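Local coordinates for IroE protein (Escherichia coli, PDB 2GZS) that hydrolyses the ester bonds of the siderophore enterobactin and its glucosylated derivatives, typically cutting the trilactone once to leave a linear trimer, at residues L46-G51 with P72-V77; G147-G152 with P173-G178; R166-A171 with C195-A200; T16-V21 with T126-K131; T187-L192 with T228-K233. All blocks are in the same frame, centred on the assembly; numbering follows the deposited sequence.

Contact 1: residues L46-G51 with P72-V77; sequences LYMLDG and PVIVAV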
# COMPACT_ATOMS: atom_id res chain seq x y z
N LEU A 46 5.81 4.36 -4.98
CA LEU A 46 4.78 3.50 -4.38
C LEU A 46 5.23 3.20 -2.94
O LEU A 46 6.32 2.66 -2.75
CB LEU A 46 4.65 2.24 -5.22
CG LEU A 46 3.50 1.31 -4.73
CD1 LEU A 46 2.13 1.93 -4.72
CD2 LEU A 46 3.51 0.05 -5.59
N TYR A 47 4.39 3.57 -1.98
CA TYR A 47 4.57 3.30 -0.56
C TYR A 47 3.91 1.96 -0.22
O TYR A 47 2.74 1.81 -0.66
CB TYR A 47 3.94 4.43 0.26
CG TYR A 47 4.77 5.73 0.23
CD1 TYR A 47 5.62 6.02 1.28
CD2 TYR A 47 4.65 6.54 -0.88
CE1 TYR A 47 6.41 7.19 1.28
CE2 TYR A 47 5.43 7.71 -0.87
CZ TYR A 47 6.25 7.99 0.18
OH TYR A 47 7.02 9.17 0.13
N MSE A 48 4.62 1.06 0.40
CA MSE A 48 4.16 -0.31 0.55
C MSE A 48 4.24 -0.75 2.01
O MSE A 48 5.27 -0.66 2.65
CB MSE A 48 5.08 -1.23 -0.30
CG MSE A 48 4.99 -0.72 -1.78
SE MSE A 48 5.84 -1.96 -3.03
CE MSE A 48 7.11 -1.88 -1.61
N LEU A 49 3.06 -1.20 2.51
CA LEU A 49 3.08 -1.70 3.89
C LEU A 49 3.71 -3.10 4.00
O LEU A 49 4.07 -3.73 3.01
CB LEU A 49 1.64 -1.74 4.40
CG LEU A 49 0.86 -0.41 4.34
CD1 LEU A 49 -0.42 -0.53 5.21
CD2 LEU A 49 1.57 0.86 4.58
N ASP A 50 3.85 -3.60 5.22
CA ASP A 50 4.57 -4.85 5.46
C ASP A 50 5.92 -4.86 4.78
O ASP A 50 6.28 -5.80 4.08
CB ASP A 50 3.69 -6.05 5.03
CG ASP A 50 2.46 -6.18 5.94
OD1 ASP A 50 2.64 -6.02 7.18
OD2 ASP A 50 1.41 -6.46 5.33
N GLY A 51 6.66 -3.77 4.98
CA GLY A 51 7.85 -3.54 4.14
C GLY A 51 8.88 -4.58 4.34
O GLY A 51 9.66 -4.80 3.39
N PRO A 72 9.49 2.91 -10.68
CA PRO A 72 9.16 3.80 -9.57
C PRO A 72 10.18 3.80 -8.45
O PRO A 72 10.87 2.80 -8.26
CB PRO A 72 7.82 3.15 -9.05
CG PRO A 72 8.09 1.69 -9.27
CD PRO A 72 8.81 1.59 -10.59
N VAL A 73 10.16 4.89 -7.67
CA VAL A 73 10.71 4.79 -6.32
C VAL A 73 9.83 3.87 -5.45
O VAL A 73 8.59 3.99 -5.56
CB VAL A 73 10.85 6.17 -5.69
CG1 VAL A 73 11.30 6.20 -4.24
CG2 VAL A 73 11.90 6.99 -6.53
N ILE A 74 10.48 3.01 -4.69
CA ILE A 74 9.72 2.05 -3.86
C ILE A 74 10.04 2.39 -2.42
O ILE A 74 11.21 2.44 -2.01
CB ILE A 74 10.18 0.64 -4.17
CG1 ILE A 74 10.14 0.33 -5.69
CG2 ILE A 74 9.37 -0.32 -3.34
CD1 ILE A 74 10.53 -1.11 -5.98
N VAL A 75 9.02 2.63 -1.60
CA VAL A 75 9.24 2.91 -0.18
C VAL A 75 8.60 1.76 0.59
O VAL A 75 7.36 1.70 0.61
CB VAL A 75 8.66 4.26 0.29
CG1 VAL A 75 8.92 4.47 1.76
CG2 VAL A 75 9.25 5.40 -0.56
N ALA A 76 9.40 0.88 1.16
CA ALA A 76 8.84 -0.26 1.89
C ALA A 76 8.84 0.11 3.36
O ALA A 76 9.87 0.32 3.99
CB ALA A 76 9.74 -1.47 1.64
N VAL A 77 7.60 0.24 3.90
CA VAL A 77 7.47 0.74 5.29
C VAL A 77 7.35 -0.49 6.19
O VAL A 77 6.25 -1.10 6.21
CB VAL A 77 6.26 1.65 5.42
CG1 VAL A 77 6.13 2.20 6.84
CG2 VAL A 77 6.40 2.77 4.35

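Contact 2: residues G147-G152 with P173-G178; sequences GHSYGG and PSLGRG. With DFP (diisopropyl phosphonate), chain B.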
# COMPACT_ATOMS: atom_id res chain seq x y z
N GLY A 147 -1.21 -2.10 0.18
CA GLY A 147 -1.16 -2.98 1.35
C GLY A 147 -2.06 -4.20 1.15
O GLY A 147 -2.96 -4.13 0.33
N HIS A 148 -1.70 -5.24 1.94
CA HIS A 148 -2.44 -6.51 1.83
C HIS A 148 -3.03 -6.91 3.19
O HIS A 148 -2.38 -6.80 4.19
CB HIS A 148 -1.43 -7.61 1.36
CG HIS A 148 -1.98 -9.01 1.31
ND1 HIS A 148 -1.83 -9.88 2.37
CD2 HIS A 148 -2.66 -9.65 0.33
CE1 HIS A 148 -2.41 -11.02 2.01
NE2 HIS A 148 -2.93 -10.95 0.81
N SER A 149 -4.26 -7.42 3.06
CA SER A 149 -4.94 -8.01 4.26
C SER A 149 -5.22 -6.86 5.24
O SER A 149 -5.93 -5.96 4.80
CB SER A 149 -4.13 -9.19 4.79
OG SER A 149 -5.02 -9.87 5.78
N TYR A 150 -4.69 -6.85 6.48
CA TYR A 150 -4.88 -5.61 7.24
C TYR A 150 -4.33 -4.40 6.47
O TYR A 150 -4.90 -3.32 6.56
CB TYR A 150 -4.20 -5.71 8.60
CG TYR A 150 -4.89 -6.49 9.72
CD1 TYR A 150 -6.29 -6.50 9.74
CD2 TYR A 150 -4.14 -7.12 10.67
CE1 TYR A 150 -6.89 -7.21 10.77
CE2 TYR A 150 -4.75 -7.82 11.73
CZ TYR A 150 -6.12 -7.83 11.71
OH TYR A 150 -6.78 -8.50 12.73
N GLY A 151 -3.26 -4.61 5.71
CA GLY A 151 -2.72 -3.49 4.91
C GLY A 151 -3.75 -3.06 3.89
O GLY A 151 -3.85 -1.88 3.55
N GLY A 152 -4.59 -3.97 3.36
CA GLY A 152 -5.62 -3.58 2.40
C GLY A 152 -6.72 -2.74 3.05
O GLY A 152 -7.26 -1.82 2.42
N PRO A 173 -8.60 -7.00 1.05
CA PRO A 173 -9.27 -6.41 2.23
C PRO A 173 -10.44 -7.32 2.67
O PRO A 173 -10.83 -7.19 3.86
CB PRO A 173 -9.75 -5.04 1.73
CG PRO A 173 -9.95 -5.24 0.25
CD PRO A 173 -8.87 -6.18 -0.17
N SER A 174 -10.92 -8.15 1.79
CA SER A 174 -12.05 -9.07 2.14
C SER A 174 -11.61 -9.97 3.28
O SER A 174 -12.53 -10.59 3.90
CB SER A 174 -12.49 -9.91 0.95
OG SER A 174 -11.45 -10.81 0.61
N LEU A 175 -10.38 -10.15 3.66
CA LEU A 175 -9.94 -10.98 4.78
C LEU A 175 -10.26 -10.34 6.15
O LEU A 175 -10.15 -11.05 7.18
CB LEU A 175 -8.43 -11.27 4.68
CG LEU A 175 -8.03 -11.96 3.37
CD1 LEU A 175 -6.52 -12.16 3.35
CD2 LEU A 175 -8.81 -13.29 3.27
N GLY A 176 -10.56 -9.04 6.13
CA GLY A 176 -10.74 -8.27 7.41
C GLY A 176 -12.17 -8.29 7.92
O GLY A 176 -13.17 -8.36 7.22
N ARG A 177 -12.27 -8.31 9.29
CA ARG A 177 -13.63 -8.28 9.84
C ARG A 177 -14.42 -7.03 9.46
O ARG A 177 -15.65 -7.04 9.30
CB ARG A 177 -13.51 -8.27 11.37
CG ARG A 177 -12.90 -9.49 12.00
CD ARG A 177 -13.03 -9.28 13.53
NE ARG A 177 -14.45 -9.44 13.89
CZ ARG A 177 -15.33 -8.51 14.25
NH1 ARG A 177 -15.08 -7.20 14.36
NH2 ARG A 177 -16.56 -8.95 14.52
N GLY A 178 -13.72 -5.91 9.33
CA GLY A 178 -14.53 -4.71 9.05
C GLY A 178 -14.50 -4.32 7.59
O GLY A 178 -14.66 -3.15 7.18
C1 DFP B . -3.85 -12.80 6.12
C2 DFP B . -3.85 -13.80 7.28
C3 DFP B . -2.86 -13.17 5.03
C1' DFP B . -6.27 -10.11 8.83
C2' DFP B . -7.40 -9.53 8.02
C3' DFP B . -6.90 -11.15 9.82
P DFP B . -4.28 -10.31 7.07
O1P DFP B . -3.39 -11.55 6.73
O2P DFP B . -5.44 -10.87 7.99
O3P DFP B . -3.50 -9.19 7.74

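Contact 3: residues R166-A171 with C195-A200; sequences RSYYSA and CTKHLA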
# COMPACT_ATOMS: atom_id res chain seq x y z
N ARG A 166 -2.37 9.50 -4.78
CA ARG A 166 -3.26 9.52 -5.92
C ARG A 166 -3.74 8.13 -6.31
O ARG A 166 -4.81 8.00 -6.93
CB ARG A 166 -2.53 10.19 -7.10
CG ARG A 166 -2.34 11.69 -6.79
CD ARG A 166 -3.67 12.42 -6.92
NE ARG A 166 -4.02 12.67 -8.32
CZ ARG A 166 -3.88 13.83 -8.96
NH1 ARG A 166 -3.40 14.89 -8.33
NH2 ARG A 166 -4.23 13.93 -10.23
N SER A 167 -2.96 7.10 -6.02
CA SER A 167 -3.35 5.75 -6.39
C SER A 167 -3.34 4.85 -5.14
O SER A 167 -2.42 4.90 -4.33
CB SER A 167 -2.39 5.15 -7.45
OG SER A 167 -2.73 5.83 -8.68
N TYR A 168 -4.43 4.07 -5.04
CA TYR A 168 -4.62 3.28 -3.79
C TYR A 168 -4.79 1.81 -4.18
O TYR A 168 -5.85 1.52 -4.83
CB TYR A 168 -5.84 3.82 -3.07
CG TYR A 168 -5.64 5.23 -2.50
CD1 TYR A 168 -5.36 5.47 -1.18
CD2 TYR A 168 -5.75 6.31 -3.40
CE1 TYR A 168 -5.16 6.76 -0.69
CE2 TYR A 168 -5.57 7.61 -2.93
CZ TYR A 168 -5.30 7.81 -1.60
OH TYR A 168 -5.12 9.11 -1.13
N TYR A 169 -3.89 0.93 -3.85
CA TYR A 169 -3.98 -0.48 -4.24
C TYR A 169 -4.25 -1.31 -2.95
O TYR A 169 -3.41 -1.50 -2.10
CB TYR A 169 -2.64 -0.91 -4.81
CG TYR A 169 -2.22 -0.23 -6.10
CD1 TYR A 169 -2.60 -0.80 -7.31
CD2 TYR A 169 -1.46 0.94 -6.07
CE1 TYR A 169 -2.25 -0.21 -8.54
CE2 TYR A 169 -1.08 1.50 -7.29
CZ TYR A 169 -1.47 0.92 -8.46
OH TYR A 169 -1.06 1.56 -9.64
N SER A 170 -5.51 -1.73 -2.90
CA SER A 170 -6.01 -2.41 -1.70
C SER A 170 -6.09 -3.91 -1.98
O SER A 170 -7.01 -4.27 -2.76
CB SER A 170 -7.41 -1.88 -1.35
OG SER A 170 -7.87 -2.61 -0.20
N ALA A 171 -5.19 -4.65 -1.39
CA ALA A 171 -5.16 -6.10 -1.70
C ALA A 171 -5.72 -6.95 -0.54
O ALA A 171 -5.41 -6.70 0.61
CB ALA A 171 -3.72 -6.49 -2.00
N CYS A 195 -12.71 12.01 -7.23
CA CYS A 195 -12.27 11.81 -8.61
C CYS A 195 -10.76 11.81 -8.82
O CYS A 195 -10.29 11.24 -9.81
CB CYS A 195 -12.94 12.82 -9.54
SG CYS A 195 -12.51 14.56 -9.23
N THR A 196 -9.97 12.43 -7.96
CA THR A 196 -8.52 12.38 -8.20
C THR A 196 -7.82 11.24 -7.48
O THR A 196 -6.60 11.18 -7.37
CB THR A 196 -7.92 13.69 -7.67
OG1 THR A 196 -8.21 13.85 -6.27
CG2 THR A 196 -8.57 14.89 -8.34
N LYS A 197 -8.54 10.29 -6.91
CA LYS A 197 -8.01 9.19 -6.13
C LYS A 197 -8.39 7.86 -6.78
O LYS A 197 -9.54 7.43 -6.63
CB LYS A 197 -8.51 9.16 -4.68
CG LYS A 197 -8.03 10.39 -3.93
CD LYS A 197 -8.23 10.32 -2.41
CE LYS A 197 -9.28 11.21 -1.83
NZ LYS A 197 -9.50 10.95 -0.35
N HIS A 198 -7.44 7.26 -7.52
CA HIS A 198 -7.66 5.99 -8.20
C HIS A 198 -7.71 4.84 -7.22
O HIS A 198 -6.82 4.81 -6.36
CB HIS A 198 -6.47 5.70 -9.14
CG HIS A 198 -6.41 4.33 -9.69
ND1 HIS A 198 -7.45 3.82 -10.48
CD2 HIS A 198 -5.45 3.37 -9.61
CE1 HIS A 198 -7.13 2.58 -10.85
NE2 HIS A 198 -5.94 2.29 -10.34
N LEU A 199 -8.71 3.98 -7.34
CA LEU A 199 -8.79 2.89 -6.34
C LEU A 199 -8.70 1.58 -7.09
O LEU A 199 -9.47 1.35 -8.03
CB LEU A 199 -10.14 2.98 -5.61
CG LEU A 199 -10.36 1.83 -4.62
CD1 LEU A 199 -9.30 1.82 -3.53
CD2 LEU A 199 -11.81 1.98 -4.10
N ALA A 200 -7.79 0.72 -6.71
CA ALA A 200 -7.60 -0.58 -7.33
C ALA A 200 -7.83 -1.63 -6.24
O ALA A 200 -7.01 -1.77 -5.34
CB ALA A 200 -6.20 -0.74 -7.91

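Contact 4: residues T16-V21 with T126-K131; sequences TSFDSV and TRIAPK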
# COMPACT_ATOMS: atom_id res chain seq x y z
N THR A 16 15.97 4.00 6.65
CA THR A 16 15.82 5.02 7.68
C THR A 16 14.90 4.44 8.77
O THR A 16 14.21 3.43 8.58
CB THR A 16 15.22 6.33 7.19
OG1 THR A 16 13.91 6.21 6.67
CG2 THR A 16 16.02 6.76 5.95
N SER A 17 14.96 5.04 9.95
CA SER A 17 14.19 4.47 11.07
C SER A 17 13.32 5.60 11.62
O SER A 17 13.65 6.78 11.50
CB SER A 17 15.13 3.89 12.13
OG SER A 17 16.15 4.82 12.43
N PHE A 18 12.14 5.16 12.14
CA PHE A 18 11.23 6.13 12.76
C PHE A 18 10.59 5.44 13.96
O PHE A 18 10.64 4.23 14.01
CB PHE A 18 10.12 6.62 11.86
CG PHE A 18 10.53 7.30 10.57
CD1 PHE A 18 10.47 8.67 10.47
CD2 PHE A 18 10.99 6.55 9.48
CE1 PHE A 18 10.93 9.24 9.29
CE2 PHE A 18 11.43 7.15 8.30
CZ PHE A 18 11.38 8.52 8.20
N ASP A 19 10.00 6.19 14.89
CA ASP A 19 9.31 5.61 16.04
C ASP A 19 7.89 6.12 16.02
O ASP A 19 7.63 7.27 15.58
CB ASP A 19 9.90 6.12 17.38
CG ASP A 19 11.30 5.58 17.58
OD1 ASP A 19 11.57 4.44 17.14
OD2 ASP A 19 12.14 6.30 18.17
N SER A 20 6.96 5.29 16.52
CA SER A 20 5.63 5.86 16.75
C SER A 20 5.63 6.96 17.84
O SER A 20 6.54 6.96 18.66
CB SER A 20 4.66 4.74 17.18
OG SER A 20 5.06 4.10 18.37
N VAL A 21 4.55 7.78 17.78
CA VAL A 21 4.51 8.76 18.90
C VAL A 21 4.38 8.13 20.27
O VAL A 21 4.91 8.60 21.34
CB VAL A 21 3.42 9.82 18.75
CG1 VAL A 21 3.79 10.69 17.53
CG2 VAL A 21 2.03 9.30 18.61
N THR A 126 3.05 12.81 7.25
CA THR A 126 3.73 14.05 7.68
C THR A 126 5.15 13.84 8.14
O THR A 126 5.88 14.84 8.33
CB THR A 126 2.97 14.73 8.85
OG1 THR A 126 3.21 14.02 10.06
CG2 THR A 126 1.47 14.76 8.59
N ARG A 127 5.61 12.61 8.36
CA ARG A 127 6.96 12.35 8.87
C ARG A 127 7.76 11.49 7.89
O ARG A 127 8.85 11.87 7.42
CB ARG A 127 6.98 11.72 10.28
CG ARG A 127 6.15 12.55 11.27
CD ARG A 127 6.23 12.04 12.74
NE ARG A 127 4.98 12.59 13.31
CZ ARG A 127 3.99 11.93 13.94
NH1 ARG A 127 4.16 10.62 14.15
NH2 ARG A 127 2.95 12.67 14.30
N ILE A 128 7.23 10.30 7.56
CA ILE A 128 8.03 9.41 6.70
C ILE A 128 8.07 9.91 5.27
O ILE A 128 9.19 10.03 4.69
CB ILE A 128 7.40 8.00 6.74
CG1 ILE A 128 7.39 7.45 8.16
CG2 ILE A 128 8.14 7.10 5.72
CD1 ILE A 128 6.89 6.00 8.20
N ALA A 129 6.98 10.17 4.62
CA ALA A 129 7.00 10.53 3.18
C ALA A 129 7.83 11.80 2.97
O ALA A 129 8.67 11.80 2.05
CB ALA A 129 5.56 10.61 2.66
N PRO A 130 7.64 12.88 3.71
CA PRO A 130 8.42 14.10 3.44
C PRO A 130 9.91 13.87 3.59
O PRO A 130 10.69 14.57 2.91
CB PRO A 130 7.94 15.12 4.49
CG PRO A 130 6.54 14.65 4.80
CD PRO A 130 6.66 13.14 4.78
N LYS A 131 10.29 12.98 4.46
CA LYS A 131 11.71 12.72 4.65
C LYS A 131 12.21 11.89 3.47
O LYS A 131 13.25 12.25 2.89
CB LYS A 131 11.90 12.01 6.00
CG LYS A 131 13.32 11.51 6.27
CD LYS A 131 14.29 12.62 5.92
CE LYS A 131 14.40 13.73 6.94
NZ LYS A 131 15.29 14.85 6.49
O HOH W 1 6.75 9.74 15.00

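Contact 5: residues T187-L192 with T228-K233; sequences TAVEPL and TILKDK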
# COMPACT_ATOMS: atom_id res chain seq x y z
N THR A 187 -18.54 3.44 -0.61
CA THR A 187 -19.54 3.72 -1.63
C THR A 187 -20.47 4.87 -1.17
O THR A 187 -21.28 5.25 -2.01
CB THR A 187 -20.38 2.48 -1.99
OG1 THR A 187 -21.03 1.94 -0.82
CG2 THR A 187 -19.48 1.33 -2.48
N ALA A 188 -20.32 5.38 0.04
CA ALA A 188 -21.15 6.47 0.52
C ALA A 188 -20.59 7.86 0.17
O ALA A 188 -21.22 8.85 0.54
CB ALA A 188 -21.33 6.39 2.03
N VAL A 189 -19.38 7.87 -0.45
CA VAL A 189 -18.75 9.17 -0.64
C VAL A 189 -19.55 10.08 -1.54
O VAL A 189 -20.37 9.67 -2.36
CB VAL A 189 -17.36 9.02 -1.31
CG1 VAL A 189 -16.39 8.29 -0.42
CG2 VAL A 189 -17.55 8.31 -2.63
N GLU A 190 -19.33 11.39 -1.40
CA GLU A 190 -20.08 12.31 -2.27
C GLU A 190 -19.63 12.28 -3.71
O GLU A 190 -18.43 11.99 -3.93
CB GLU A 190 -19.87 13.75 -1.74
CG GLU A 190 -20.40 13.97 -0.34
CD GLU A 190 -19.36 13.58 0.70
OE1 GLU A 190 -18.33 12.93 0.38
OE2 GLU A 190 -19.59 13.94 1.89
N PRO A 191 -20.49 12.52 -4.68
CA PRO A 191 -20.12 12.57 -6.09
C PRO A 191 -18.94 13.49 -6.31
O PRO A 191 -18.95 14.59 -5.74
CB PRO A 191 -21.35 13.10 -6.83
CG PRO A 191 -22.44 12.46 -5.97
CD PRO A 191 -21.98 12.70 -4.55
N LEU A 192 -18.00 13.05 -7.12
CA LEU A 192 -16.92 13.85 -7.70
C LEU A 192 -15.81 14.17 -6.72
O LEU A 192 -14.71 14.44 -7.17
CB LEU A 192 -17.48 15.16 -8.31
CG LEU A 192 -18.54 14.92 -9.39
CD1 LEU A 192 -18.72 16.23 -10.18
CD2 LEU A 192 -18.23 13.76 -10.32
N THR A 228 -19.53 -0.08 -9.66
CA THR A 228 -20.64 0.56 -10.30
C THR A 228 -20.98 1.87 -9.60
O THR A 228 -21.10 2.91 -10.29
CB THR A 228 -21.88 -0.35 -10.25
OG1 THR A 228 -21.61 -1.55 -10.98
CG2 THR A 228 -23.09 0.32 -10.93
N ILE A 229 -21.15 1.83 -8.28
CA ILE A 229 -21.45 3.06 -7.54
C ILE A 229 -20.29 4.05 -7.66
O ILE A 229 -20.54 5.25 -7.87
CB ILE A 229 -21.82 2.76 -6.08
CG1 ILE A 229 -23.11 1.92 -6.04
CG2 ILE A 229 -22.04 4.00 -5.25
CD1 ILE A 229 -23.51 1.55 -4.60
N LEU A 230 -19.05 3.58 -7.50
CA LEU A 230 -17.95 4.57 -7.54
C LEU A 230 -17.85 5.21 -8.89
O LEU A 230 -17.64 6.44 -9.02
CB LEU A 230 -16.65 3.88 -7.16
CG LEU A 230 -16.54 3.49 -5.67
CD1 LEU A 230 -15.20 2.84 -5.38
CD2 LEU A 230 -16.76 4.73 -4.79
N LYS A 231 -18.04 4.46 -9.96
CA LYS A 231 -18.02 5.07 -11.30
C LYS A 231 -19.08 6.13 -11.45
O LYS A 231 -18.81 7.20 -12.01
CB LYS A 231 -18.34 3.93 -12.30
CG LYS A 231 -17.06 3.37 -12.90
CD LYS A 231 -16.21 2.56 -11.94
CE LYS A 231 -16.40 1.09 -12.26
NZ LYS A 231 -15.27 0.50 -13.02
N ASP A 232 -20.27 5.80 -10.91
CA ASP A 232 -21.33 6.79 -10.95
C ASP A 232 -20.93 8.08 -10.18
O ASP A 232 -21.40 9.18 -10.53
CB ASP A 232 -22.63 6.25 -10.34
CG ASP A 232 -23.42 5.29 -11.20
OD1 ASP A 232 -23.11 5.19 -12.41
OD2 ASP A 232 -24.35 4.64 -10.67
N LYS A 233 -20.12 7.91 -9.16
CA LYS A 233 -19.67 9.04 -8.36
C LYS A 233 -18.42 9.69 -8.94
O LYS A 233 -17.82 10.53 -8.25
CB LYS A 233 -19.45 8.55 -6.92
CG LYS A 233 -20.87 8.27 -6.37
CD LYS A 233 -20.87 7.78 -4.95
CE LYS A 233 -22.30 7.90 -4.41
NZ LYS A 233 -22.27 7.70 -2.95
O HOH W 2 -24.04 9.52 -1.14
O HOH W 3 -16.43 10.86 -5.61

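Contact 1: residues L46-G51 with P72-V77
Residues 46-48 and 73-77 run side by side as parallel strands, their axes 4.7 Å apart and inclined by 18°, with Leu46 beside Ile74, Tyr47 beside Val75 and Met48 beside Ala76. The ladder starts where Leu46 N reaches Val73 O, and continues through Met48: its N donates to Val75 O at 2.8 Å, and its O receives Val77 N. On one face of the sheet, the Tyr47 ring, its CG anti to the carbonyl carbon (chi1 -74°), lies beside the Val75 side chain, both pointing the same way. The valine CB sits over the ring face, 3.6 Å from Tyr47 CD1, and CG2 leans toward the rim. Tyr47 OH is bonded beyond the pair, to Glu133. The other face carries Leu46, Met48 and Ile74, which pack under Leu259 of helix 247-262. Met48 is a selenomethionine whose SE lies 3.9 Å from Ile74 CG2; the still shorter approach of its CE is doubtful. These are neighbouring central strands of the alpha/beta-hydrolase sheet, joined by a beta-alpha-beta crossover through helices 51-57 and 60-66. Past the strand, at the start of helix 51-57, Gly51 N bonds to Val77 O at 3.0 Å from above the carbonyl plane. A side chain on Gly51 would collide with the Ala76 backbone. Next to it, Asp50 makes a salt bridge with Arg90, a residue of the pocket, which makes it a second-shell group behind the bound phosphonate.

Contact 2: residues G147-G152 with P173-G178
The nucleophile elbow, the sharp strand-to-helix turn of alpha/beta hydrolases, carries Ser149 at its tip, where it meets Leu175 of the loop that lines the active site. Here the serine is modified: its OG is joined to the phosphorus of diisopropyl phosphonate at 1.6 Å. Ser149 has the strained backbone of such turns (phi 67°, psi -119°), and Gly147 and Gly151 leave no room for side chains, since a beta carbon on either would run into the other arm of the turn. Ser149 OG is anti to the backbone N, which sets it 3.7 Å from Leu175 CD1. Tyr150 N donates to the phosphonate O3P at 2.9 Å in a nearly straight bond (171°), consistent with an oxyanion-hole role, and Arg90 NH1 gives the inhibitor a further hydrogen bond. One isopropyl group is clasped between the two segments. Its C1' lies over the centre of the Tyr150 ring, 3.5 Å from Tyr150 CE1, and its methyl C2' comes 3.3 Å from Leu175 O. At the first turn of the helix, Pro173 CB rests on Gly152 C at 4.0 Å. Around the site, Leu175 also touches His247, the other active-site residue, at the start of helix 247-262, Pro173 packs on Leu153 and Leu156 of helix 150-161, and the backbones of Gly147 and Ser149 are bonded to strand 167-171.

Contact 3: residues R166-A171 with C195-A200
Tyr168 O takes a hydrogen bond from Ala200 N at 2.8 Å and, beside it, a CA-H...O contact from Leu199. It lies midway along two parallel strands, 167-171 and 198-200, the outer arms of a beta-alpha-beta unit whose connection runs through helix 179-187. The ladder is completed by His198 N to Arg166 O, Tyr168 N to His198 O and Ser170 N to Ala200 O. With Tyr168 CG anti to the carbonyl carbon (chi1 -68°), the edge of its ring also meets His198 O in plane, Tyr168 CD2 lying 3.5 Å from it. That ring crosses the methylenes of Lys197 at a slant, with CE2 3.8 Å from Lys197 CB. Its hydroxyl binds Phe165 O and its ring meets Trp159 edge-to-face, while Lys197 NZ reaches on to Trp159 O and Ser162 O. An alanine in place of Tyr168 would probably leave Phe165 O without its hydroxyl mate and open a gap against Lys197 and Trp159. On the other face of the sheet, Tyr169 is anchored by its hydroxyl to Asp261 and lays its CD1 3.7 Å from Ala200 CB. Next to this pair, Ser167 OG sits at the edge of the His198 ring, 3.8 Å from CD2.

Contact 4: residues T16-V21 with T126-K131
Phe18 and Ile128 carry this contact, the side chain of the isoleucine lying over the ring face of the phenylalanine. Ile128 CG1 stands 3.8 Å from the centroid of the Phe18 ring, only 5° off the ring normal, in a CH-pi contact aimed squarely at the face. The two side chains cross at a slant, and the far end of the ring goes on to the helix backbone: Phe18 CZ lies 3.8 Å from Ile128 CA. Lys131 comes to the same end of the ring from another direction. Its CG, anti to the backbone N (chi1 173°), lies close to the ring plane, 4.1 Å from Phe18 CZ. Beyond CG the lysine chain bends twice and leaves the contact, and its NZ bonds to Gln134. The second pair lies nearer the surface, where the extended Arg127 side chain meets Val21 at about a right angle. Val21 CG1 touches the guanidinium at Arg127 NH1, 3.4 Å away. A water ties the same NH1 to the strand, donating to Asp19 O at 2.7 Å and accepting a weak bond from Arg127 NH1. The helix is irregular here, with a wider pi-type turn at 126-128 and a kink at Pro130, whose nitrogen has no hydrogen to give to the preceding turn. Phe18 and Ile128 both also touch Val29 of the next strand, 26-34. Helix 117-132 packs nearly antiparallel to the outermost strand, 11-19, and covers the edge of the sheet where the antiparallel strands 11-19 and 26-34 lie, as helices flank the mixed sheet of an alpha/beta hydrolase.

Contact 5: residues T187-L192 with T228-K233
Lys233 leaves its backbone with CG anti to the carbonyl carbon (chi1 -70°), and the chain stays extended beyond CG, with NZ anti at the last torsion (chi4 -168°), at the turn of Thr187 and Val189. There NZ gives hydrogen bonds to Thr187 O and to Val189 O, each 2.8 Å long, and a third to a water at 3.1 Å. The chain thus wraps round the ammonium group, and the water also gives a weak hydrogen bond to Ala188 O. Farther back along the side chain, Lys233 CD passes 4.1 Å from Val189 CG2, the two side chains slanting across each other. The lysine's own carbonyl works in the opposite direction: Lys233 O accepts Leu192 N at 2.8 Å, and a second water bridges it to Glu190 O. An alanine in place of Lys233 would probably leave the Thr187 and Val189 carbonyls without their shared charged donor and the turn less firmly held, with the packing on Val189 CG2 lost as well. Apolar contacts fill in beside these bonds. Ile229 CG2 lies 4.0 Å from Thr187 CB, and Val189 CG2 is 4.3 Å from Leu230 CD2, with Trp159 of helix 150-161 touching both Val189 and Leu230. The arrangement fastens the loop after helix 179-187 to the C-terminal end of helix 219-232, at the periphery of the alpha/beta-hydrolase fold and away from its active site.

Overall arrangement
Contacts 1 and 3 are buried ladders of backbone bonds within the parallel part of one mixed sheet; they meet where Leu46 packs on Tyr169. Contact 2 sits where strand 143-148, which lies between those of contacts 1 and 3, gives way to a helix, and in the loop after strand 167-171; there the chemistry turns from repetitive to specific, with a strained turn and a modified serine. Ser149 N to Ala171 O and Gly152 O to Ser170 OG tie it to contact 3. Contacts 4 and 5 lie toward the surface, about 33 Å between centres: one rests on an aromatic face, the other on a lysine grip. Each reaches inward, Ile128 to Val77 and Leu230 to Leu199.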